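Local coordinates for DinB-like domain-containing protein (Enterococcus faecalis, PDB 3CEX), which is of unknown function but belongs to the DinB superfamily of four-helix-bundle proteins and forms a two-chain assembly in the crystal, at residues 20-25 with 109-114; 67-72 with 78-83; 12-17 with 113-118. All blocks are in the same frame, centred on the assembly; numbering follows the deposited sequence.

Contact 1 (20-25 with 109-114)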
loop_
_atom_site.group_PDB
_atom_site.type_symbol
_atom_site.label_atom_id
_atom_site.label_comp_id
_atom_site.label_asym_id
_atom_site.label_seq_id
_atom_site.Cartn_x
_atom_site.Cartn_y
_atom_site.Cartn_z
ATOM N N ARG A 20 5.981 0.044 8.691
ATOM C CA ARG A 20 6.835 -0.476 7.620
ATOM C C ARG A 20 7.980 0.489 7.242
ATOM O O ARG A 20 9.094 0.068 7.072
ATOM C CB ARG A 20 6.001 -0.786 6.388
ATOM C CG ARG A 20 6.778 -1.322 5.177
ATOM C CD ARG A 20 5.849 -1.837 4.102
ATOM N NE ARG A 20 5.080 -2.978 4.587
ATOM C CZ ARG A 20 3.758 -2.997 4.793
ATOM N NH1 ARG A 20 2.994 -1.954 4.523
ATOM N NH2 ARG A 20 3.201 -4.091 5.228
ATOM N N PHE A 21 7.681 1.777 7.108
ATOM C CA PHE A 21 8.711 2.774 6.832
ATOM C C PHE A 21 9.796 2.766 7.951
ATOM O O PHE A 21 10.995 2.785 7.660
ATOM C CB PHE A 21 8.080 4.165 6.735
ATOM C CG PHE A 21 7.591 4.550 5.364
ATOM C CD1 PHE A 21 8.476 4.709 4.320
ATOM C CD2 PHE A 21 6.270 4.865 5.147
ATOM C CE1 PHE A 21 8.029 5.084 3.047
ATOM C CE2 PHE A 21 5.853 5.241 3.905
ATOM C CZ PHE A 21 6.756 5.349 2.856
ATOM N N GLU A 22 9.375 2.754 9.215
ATOM C CA GLU A 22 10.332 2.705 10.314
ATOM C C GLU A 22 11.201 1.418 10.328
ATOM O O GLU A 22 12.392 1.504 10.578
ATOM C CB GLU A 22 9.630 2.901 11.666
ATOM C CG GLU A 22 9.086 4.306 11.931
ATOM C CD GLU A 22 10.100 5.479 11.744
ATOM O OE1 GLU A 22 11.284 5.366 12.115
ATOM O OE2 GLU A 22 9.677 6.525 11.210
ATOM N N GLU A 23 10.628 0.247 10.060
ATOM C CA GLU A 23 11.393 -1.003 10.028
ATOM C C GLU A 23 12.410 -0.996 8.892
ATOM O O GLU A 23 13.495 -1.542 9.028
ATOM C CB GLU A 23 10.494 -2.232 9.826
ATOM C CG GLU A 23 9.519 -2.485 10.932
ATOM C CD GLU A 23 8.434 -3.542 10.612
ATOM O OE1 GLU A 23 8.152 -3.837 9.409
ATOM O OE2 GLU A 23 7.859 -4.070 11.590
ATOM N N THR A 24 12.040 -0.420 7.757
ATOM C CA THR A 24 12.952 -0.298 6.630
ATOM C C THR A 24 14.116 0.668 6.928
ATOM O O THR A 24 15.279 0.310 6.761
ATOM C CB THR A 24 12.157 0.073 5.330
ATOM O OG1 THR A 24 11.657 -1.127 4.752
ATOM C CG2 THR A 24 13.005 0.777 4.311
ATOM N N LEU A 25 13.788 1.871 7.396
ATOM C CA LEU A 25 14.782 2.874 7.752
ATOM C C LEU A 25 15.790 2.388 8.797
ATOM O O LEU A 25 16.949 2.699 8.693
ATOM C CB LEU A 25 14.104 4.147 8.265
ATOM C CG LEU A 25 14.978 5.385 8.355
ATOM C CD1 LEU A 25 15.507 5.819 6.968
ATOM C CD2 LEU A 25 14.141 6.505 9.019
ATOM N N ASP A 109 10.658 11.738 12.562
ATOM C CA ASP A 109 9.938 12.793 13.297
ATOM C C ASP A 109 8.865 13.476 12.447
ATOM O O ASP A 109 7.713 13.701 12.909
ATOM C CB ASP A 109 10.928 13.824 13.855
ATOM C CG ASP A 109 11.800 13.279 14.962
ATOM O OD1 ASP A 109 11.526 12.175 15.496
ATOM O OD2 ASP A 109 12.783 13.978 15.308
ATOM N N TYR A 110 9.194 13.793 11.200
ATOM C CA TYR A 110 8.210 14.455 10.353
ATOM C C TYR A 110 7.083 13.473 9.959
ATOM O O TYR A 110 5.901 13.827 9.959
ATOM C CB TYR A 110 8.875 15.093 9.119
ATOM C CG TYR A 110 7.920 15.825 8.186
ATOM C CD1 TYR A 110 6.884 16.626 8.679
ATOM C CD2 TYR A 110 8.064 15.740 6.829
ATOM C CE1 TYR A 110 5.997 17.311 7.788
ATOM C CE2 TYR A 110 7.202 16.404 5.962
ATOM C CZ TYR A 110 6.167 17.180 6.437
ATOM O OH TYR A 110 5.331 17.827 5.531
ATOM N N LEU A 111 7.434 12.228 9.662
ATOM C CA LEU A 111 6.396 11.231 9.392
ATOM C C LEU A 111 5.474 11.003 10.604
ATOM O O LEU A 111 4.255 10.931 10.454
ATOM C CB LEU A 111 6.997 9.891 8.923
ATOM C CG LEU A 111 6.015 8.805 8.450
ATOM C CD1 LEU A 111 5.148 9.310 7.269
ATOM C CD2 LEU A 111 6.819 7.525 8.007
ATOM N N ALA A 112 6.053 10.908 11.795
ATOM C CA ALA A 112 5.252 10.733 13.020
ATOM C C ALA A 112 4.291 11.903 13.235
ATOM O O ALA A 112 3.129 11.700 13.629
ATOM C CB ALA A 112 6.168 10.562 14.269
ATOM N N ALA A 113 4.775 13.130 12.985
ATOM C CA ALA A 113 3.931 14.311 13.064
ATOM C C ALA A 113 2.816 14.256 12.025
ATOM O O ALA A 113 1.678 14.610 12.331
ATOM C CB ALA A 113 4.740 15.598 12.915
ATOM N N SER A 114 3.131 13.877 10.785
ATOM C CA SER A 114 2.083 13.833 9.753
ATOM C C SER A 114 1.059 12.715 9.964
ATOM O O SER A 114 -0.110 12.890 9.665
ATOM C CB SER A 114 2.691 13.738 8.359
ATOM O OG SER A 114 3.555 14.838 8.177
#
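L111 reaches across from helix 109-114 and lays one methyl, CD2, against the root of the F21 side chain. CD2 of L111 lies 3.8 Å from CB of F21 and 3.9 Å from CD2 of the F21 ring, so it sits where the phenyl group leaves the backbone and overlaps the near side of the ring obliquely. The two side chains cross at about a right angle. L111 holds CG anti to its backbone N (chi1 -173°), which carries the leucine toward the facing helix and brings a branch tip to F21. A branched aliphatic chain suits this place because a single methyl can fill the angle between CB and the ring.

E22 flanks the pair. Its OE2 passes 4.4 Å from CD2 of L111, a loose approach without polar character. The carboxylate has a better partner in the residue just before 109-114, where OE1 of E22 is hydrogen-bonded to OG of S108. E22 is partly exposed and reaches over to helix 104-124 through S108, while F21 and L111 are buried.

Both segments belong to long helices of the bundle, 20-25 to helix 8-25 and 109-114 to helix 104-124. The F21 ring also packs on M48 and T51 of helix 44-62 and on S159 and A162 of helix 144-170, so this contact lies where all four long helices meet.

Contact 2 (67-72 with 78-83)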
loop_
_atom_site.group_PDB
_atom_site.type_symbol
_atom_site.label_atom_id
_atom_site.label_comp_id
_atom_site.label_asym_id
_atom_site.label_seq_id
_atom_site.Cartn_x
_atom_site.Cartn_y
_atom_site.Cartn_z
ATOM N N PRO A 67 0.035 23.839 6.355
ATOM C CA PRO A 67 0.700 22.560 6.589
ATOM C C PRO A 67 1.818 22.642 7.629
ATOM O O PRO A 67 2.418 23.694 7.800
ATOM C CB PRO A 67 1.267 22.208 5.208
ATOM C CG PRO A 67 1.409 23.479 4.521
ATOM C CD PRO A 67 0.274 24.335 4.989
ATOM N N LEU A 68 2.075 21.540 8.325
ATOM C CA LEU A 68 3.115 21.484 9.356
ATOM C C LEU A 68 4.497 21.766 8.789
ATOM O O LEU A 68 5.356 22.313 9.494
ATOM C CB LEU A 68 3.138 20.113 10.042
ATOM C CG LEU A 68 1.831 19.588 10.612
ATOM C CD1 LEU A 68 2.053 18.156 11.057
ATOM C CD2 LEU A 68 1.284 20.451 11.743
ATOM N N TRP A 69 4.702 21.388 7.521
ATOM C CA TRP A 69 5.942 21.662 6.787
ATOM C C TRP A 69 6.421 23.091 7.050
ATOM O O TRP A 69 7.617 23.323 7.285
ATOM C CB TRP A 69 5.705 21.465 5.283
ATOM C CG TRP A 69 6.905 21.641 4.396
ATOM C CD1 TRP A 69 7.086 22.608 3.453
ATOM C CD2 TRP A 69 8.083 20.825 4.356
ATOM N NE1 TRP A 69 8.286 22.434 2.814
ATOM C CE2 TRP A 69 8.937 21.369 3.360
ATOM C CE3 TRP A 69 8.514 19.711 5.073
ATOM C CZ2 TRP A 69 10.179 20.813 3.045
ATOM C CZ3 TRP A 69 9.741 19.144 4.754
ATOM C CH2 TRP A 69 10.567 19.701 3.764
ATOM N N LEU A 70 5.462 24.017 6.983
ATOM C CA LEU A 70 5.637 25.427 7.290
ATOM C C LEU A 70 5.349 25.768 8.761
ATOM O O LEU A 70 6.186 26.341 9.451
ATOM C CB LEU A 70 4.707 26.262 6.406
ATOM C CG LEU A 70 4.972 26.227 4.898
ATOM C CD1 LEU A 70 3.971 27.176 4.204
ATOM C CD2 LEU A 70 6.422 26.611 4.550
ATOM N N SER A 71 4.160 25.419 9.233
ATOM C CA SER A 71 3.717 25.822 10.572
ATOM C C SER A 71 4.588 25.297 11.732
ATOM O O SER A 71 4.713 25.956 12.753
ATOM C CB SER A 71 2.255 25.420 10.798
ATOM O OG SER A 71 2.151 24.077 11.253
ATOM N N GLN A 72 5.179 24.122 11.577
ATOM C CA GLN A 72 6.137 23.580 12.569
ATOM C C GLN A 72 7.592 23.718 12.089
ATOM O O GLN A 72 8.512 23.231 12.729
ATOM C CB GLN A 72 5.828 22.121 12.878
ATOM C CG GLN A 72 4.608 21.905 13.747
ATOM C CD GLN A 72 4.286 20.444 13.973
ATOM O OE1 GLN A 72 4.961 19.554 13.477
ATOM N NE2 GLN A 72 3.219 20.193 14.711
ATOM N N PHE A 78 14.876 20.346 7.207
ATOM C CA PHE A 78 15.222 19.583 6.031
ATOM C C PHE A 78 16.224 20.366 5.175
ATOM O O PHE A 78 17.144 19.776 4.609
ATOM C CB PHE A 78 13.957 19.222 5.236
ATOM C CG PHE A 78 13.284 17.967 5.709
ATOM C CD1 PHE A 78 12.370 17.991 6.742
ATOM C CD2 PHE A 78 13.565 16.756 5.102
ATOM C CE1 PHE A 78 11.742 16.821 7.153
ATOM C CE2 PHE A 78 12.961 15.598 5.528
ATOM C CZ PHE A 78 12.044 15.629 6.542
ATOM N N ALA A 79 16.023 21.678 5.077
ATOM C CA ALA A 79 16.847 22.581 4.241
ATOM C C ALA A 79 17.096 22.041 2.830
ATOM O O ALA A 79 18.233 22.009 2.344
ATOM C CB ALA A 79 18.170 22.953 4.943
ATOM N N LEU A 80 16.018 21.640 2.174
ATOM C CA LEU A 80 16.100 21.070 0.826
ATOM C C LEU A 80 16.533 22.124 -0.196
ATOM O O LEU A 80 16.141 23.277 -0.094
ATOM C CB LEU A 80 14.754 20.462 0.420
ATOM C CG LEU A 80 14.198 19.271 1.218
ATOM C CD1 LEU A 80 12.934 18.743 0.548
ATOM C CD2 LEU A 80 15.240 18.195 1.348
ATOM N N ASP A 81 17.345 21.723 -1.173
ATOM C CA ASP A 81 17.661 22.613 -2.300
ATOM C C ASP A 81 16.527 22.574 -3.330
ATOM O O ASP A 81 16.744 22.378 -4.515
ATOM C CB ASP A 81 19.014 22.249 -2.921
ATOM C CG ASP A 81 19.618 23.388 -3.782
ATOM O OD1 ASP A 81 19.180 24.604 -3.725
ATOM O OD2 ASP A 81 20.582 23.034 -4.516
ATOM N N LEU A 82 15.309 22.799 -2.850
ATOM C CA LEU A 82 14.113 22.863 -3.662
ATOM C C LEU A 82 13.260 24.013 -3.135
ATOM O O LEU A 82 13.158 24.216 -1.914
ATOM C CB LEU A 82 13.305 21.580 -3.546
ATOM C CG LEU A 82 13.863 20.292 -4.142
ATOM C CD1 LEU A 82 12.871 19.188 -3.828
ATOM C CD2 LEU A 82 14.147 20.395 -5.664
ATOM N N PRO A 83 12.639 24.779 -4.039
ATOM C CA PRO A 83 11.853 25.917 -3.581
ATOM C C PRO A 83 10.523 25.470 -2.966
ATOM O O PRO A 83 9.968 24.448 -3.377
ATOM C CB PRO A 83 11.624 26.718 -4.875
ATOM C CG PRO A 83 11.636 25.682 -5.961
ATOM C CD PRO A 83 12.615 24.625 -5.506
#
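The six-membered ring of W69 and the phenyl ring of F78 meet obliquely, their centroids 5.2 Å apart and their planes inclined at 47°. The outer corner of the indole does the touching: CZ3 of W69 comes to 3.5 Å from CD1 of F78, while CH2 of W69 lies 3.7 Å from CB of F78. The tryptophan therefore touches the base of the phenylalanine, at CB and CG, and the CD1-CE1 flank of its ring. L80 adds a methyl beside the same corner, its CD1 4.1 Å from CH2 of W69.

A chi1 of -177° sets CG of W69 beside the carbonyl carbon and swings the indole out from the short helix 68-71 toward the chain that leaves helix 74-78. There A79 has a positive phi (46°) and ends the helical run, with F78 and L80 on either side of it both directing their side chains at the tryptophan. W49 of helix 44-62 meets the rings of both W69 and F78, Y110 of helix 104-124 meets that of W69, and R53 makes a cation-pi contact with the indole.

A tryptophan suits this place because it is large enough to bridge two short pieces of chain and still has a polar edge. Its NE1 is hydrogen-bonded to OD1 of D84, just beyond the second segment, which satisfies the indole N-H and helps to fix the rotation of the ring. The result is an aromatic cluster that, through W49 and Y110, fastens helix 68-71 and the loop after helix 74-78 to the bundle helices, its buried indole N-H answered by D84.

Contact 3 (12-17 with 113-118)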
loop_
_atom_site.group_PDB
_atom_site.type_symbol
_atom_site.label_atom_id
_atom_site.label_comp_id
_atom_site.label_asym_id
_atom_site.label_seq_id
_atom_site.Cartn_x
_atom_site.Cartn_y
_atom_site.Cartn_z
ATOM N N GLU A 12 -5.946 2.297 11.398
ATOM C CA GLU A 12 -5.101 1.153 11.690
ATOM C C GLU A 12 -4.283 0.747 10.453
ATOM O O GLU A 12 -3.142 0.291 10.572
ATOM C CB GLU A 12 -5.960 0.013 12.246
ATOM C CG GLU A 12 -6.589 0.432 13.581
ATOM C CD GLU A 12 -7.546 -0.564 14.178
ATOM O OE1 GLU A 12 -7.780 -1.635 13.572
ATOM O OE2 GLU A 12 -8.092 -0.251 15.281
ATOM N N THR A 13 -4.834 0.947 9.266
ATOM C CA THR A 13 -4.100 0.668 8.019
ATOM C C THR A 13 -2.908 1.630 7.808
ATOM O O THR A 13 -1.789 1.203 7.340
ATOM C CB THR A 13 -5.065 0.714 6.786
ATOM O OG1 THR A 13 -6.144 -0.208 7.005
ATOM C CG2 THR A 13 -4.355 0.338 5.476
ATOM N N LEU A 14 -3.142 2.920 8.078
ATOM C CA LEU A 14 -2.054 3.900 8.090
ATOM C C LEU A 14 -0.927 3.539 9.080
ATOM O O LEU A 14 0.281 3.688 8.753
ATOM C CB LEU A 14 -2.628 5.312 8.347
ATOM C CG LEU A 14 -1.635 6.482 8.325
ATOM C CD1 LEU A 14 -0.968 6.611 6.949
ATOM C CD2 LEU A 14 -2.332 7.820 8.690
ATOM N N ASP A 15 -1.289 3.018 10.254
ATOM C CA ASP A 15 -0.287 2.568 11.225
ATOM C C ASP A 15 0.634 1.484 10.642
ATOM O O ASP A 15 1.828 1.494 10.900
ATOM C CB ASP A 15 -0.947 2.007 12.496
ATOM C CG ASP A 15 -1.547 3.095 13.393
ATOM O OD1 ASP A 15 -1.069 4.260 13.316
ATOM O OD2 ASP A 15 -2.447 2.756 14.214
ATOM N N ARG A 16 0.099 0.583 9.825
ATOM C CA ARG A 16 0.953 -0.424 9.181
ATOM C C ARG A 16 1.939 0.216 8.211
ATOM O O ARG A 16 3.089 -0.216 8.166
ATOM C CB ARG A 16 0.163 -1.522 8.443
ATOM C CG ARG A 16 -0.964 -2.185 9.215
ATOM C CD ARG A 16 -0.433 -2.940 10.416
ATOM N NE ARG A 16 -1.518 -3.752 10.914
ATOM C CZ ARG A 16 -1.791 -4.990 10.506
ATOM N NH1 ARG A 16 -1.007 -5.615 9.637
ATOM N NH2 ARG A 16 -2.845 -5.600 11.001
ATOM N N ALA A 17 1.517 1.216 7.442
ATOM C CA ALA A 17 2.437 1.971 6.556
ATOM C C ALA A 17 3.562 2.619 7.394
ATOM O O ALA A 17 4.768 2.507 7.080
ATOM C CB ALA A 17 1.697 3.040 5.779
ATOM N N ALA A 113 4.775 13.130 12.985
ATOM C CA ALA A 113 3.931 14.311 13.064
ATOM C C ALA A 113 2.816 14.256 12.025
ATOM O O ALA A 113 1.678 14.610 12.331
ATOM C CB ALA A 113 4.740 15.598 12.915
ATOM N N SER A 114 3.131 13.877 10.785
ATOM C CA SER A 114 2.083 13.833 9.753
ATOM C C SER A 114 1.059 12.715 9.964
ATOM O O SER A 114 -0.110 12.890 9.665
ATOM C CB SER A 114 2.691 13.738 8.359
ATOM O OG SER A 114 3.555 14.838 8.177
ATOM N N VAL A 115 1.506 11.562 10.455
ATOM C CA VAL A 115 0.586 10.483 10.820
ATOM C C VAL A 115 -0.324 10.909 11.961
ATOM O O VAL A 115 -1.529 10.662 11.899
ATOM C CB VAL A 115 1.358 9.166 11.147
ATOM C CG1 VAL A 115 0.421 8.111 11.759
ATOM C CG2 VAL A 115 2.022 8.638 9.865
ATOM N N ALA A 116 0.227 11.570 12.977
ATOM C CA ALA A 116 -0.575 12.060 14.107
ATOM C C ALA A 116 -1.685 13.002 13.655
ATOM O O ALA A 116 -2.824 12.879 14.090
ATOM C CB ALA A 116 0.297 12.780 15.147
ATOM N N LEU A 117 -1.319 13.964 12.826
ATOM C CA LEU A 117 -2.259 14.910 12.242
ATOM C C LEU A 117 -3.394 14.179 11.508
ATOM O O LEU A 117 -4.584 14.504 11.674
ATOM C CB LEU A 117 -1.520 15.829 11.255
ATOM C CG LEU A 117 -2.369 16.897 10.541
ATOM C CD1 LEU A 117 -2.749 18.067 11.497
ATOM C CD2 LEU A 117 -1.637 17.409 9.266
ATOM N N THR A 118 -3.010 13.198 10.697
ATOM C CA THR A 118 -3.960 12.425 9.889
ATOM C C THR A 118 -4.926 11.706 10.826
ATOM O O THR A 118 -6.136 11.791 10.666
ATOM C CB THR A 118 -3.230 11.452 8.948
ATOM O OG1 THR A 118 -2.325 12.198 8.117
ATOM C CG2 THR A 118 -4.219 10.671 8.060
#
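L14 and T118 face each other obliquely, with CD2 of the leucine set against CG2 of the threonine at 3.5 Å. This is closer than carbon atoms usually come, and CD2 of L14 is also 3.8 Å from CB of T118. The leucine thus presses on the methyl side of the threonine. V115, one turn earlier on the same helix, brings CG1 to 4.1 Å from CD2 of L14, so a single leucine methyl is received by two residues of helix 113-118.

The torsions explain the fit. In L14 the side chain runs trans from the backbone N (chi1 -177°) and stretches across the gap, while T118 places CG2 anti to its own N and thereby turns the methyl to the leucine. The hydroxyl is left to face its own helix: OG1 of T118 donates to O of S114 at 2.8 Å, the hydroxyl lying 27° out of the carbonyl plane. That oxygen also accepts the routine helical bond from N of T118, and the two donors approach from opposite faces of the plane. Threonine suits a buried helix face because its hydroxyl can be satisfied within the helix while its methyl serves the interface.

The short segments run almost exactly antiparallel, at 175°, with their axes 10.9 Å apart, a spacing that these side chains bridge. Such antiparallel packing is that of the four-helix bundle of the DinB superfamily. L14 also packs on I152 and A155 of helix 144-170, and T118 on L55 and I59 of helix 44-62. E12 is hydrogen-bonded to Q145, and R16 to S150, of the second subunit.

D15 passes V115 CG1 with OD1 at 4.4 Å, but its charge is answered by a salt bridge from OD1 to NZ of K119. The chemistry is thus divided: close apolar packing inside, and ionic pairing beside it.

Overall arrangement
Contacts 1 and 3 join the same two elements, helix 8-25 and helix 104-124, at levels about 9 Å apart between centres, and share A113 and S114. Both are buried and lean on a leucine methyl, flanked by an acidic side chain with a polar partner beyond the segments; contact 1 adds an aromatic ring, contact 3 a threonine. Contact 2 is buried too, but lies farther from the chain centre and joins a short helix to a loop, chiefly through aromatic rings. It is nested within the chain closed by the other two and touches helix 104-124: Y110 packs on F78, and A113 meets L68 and Q72.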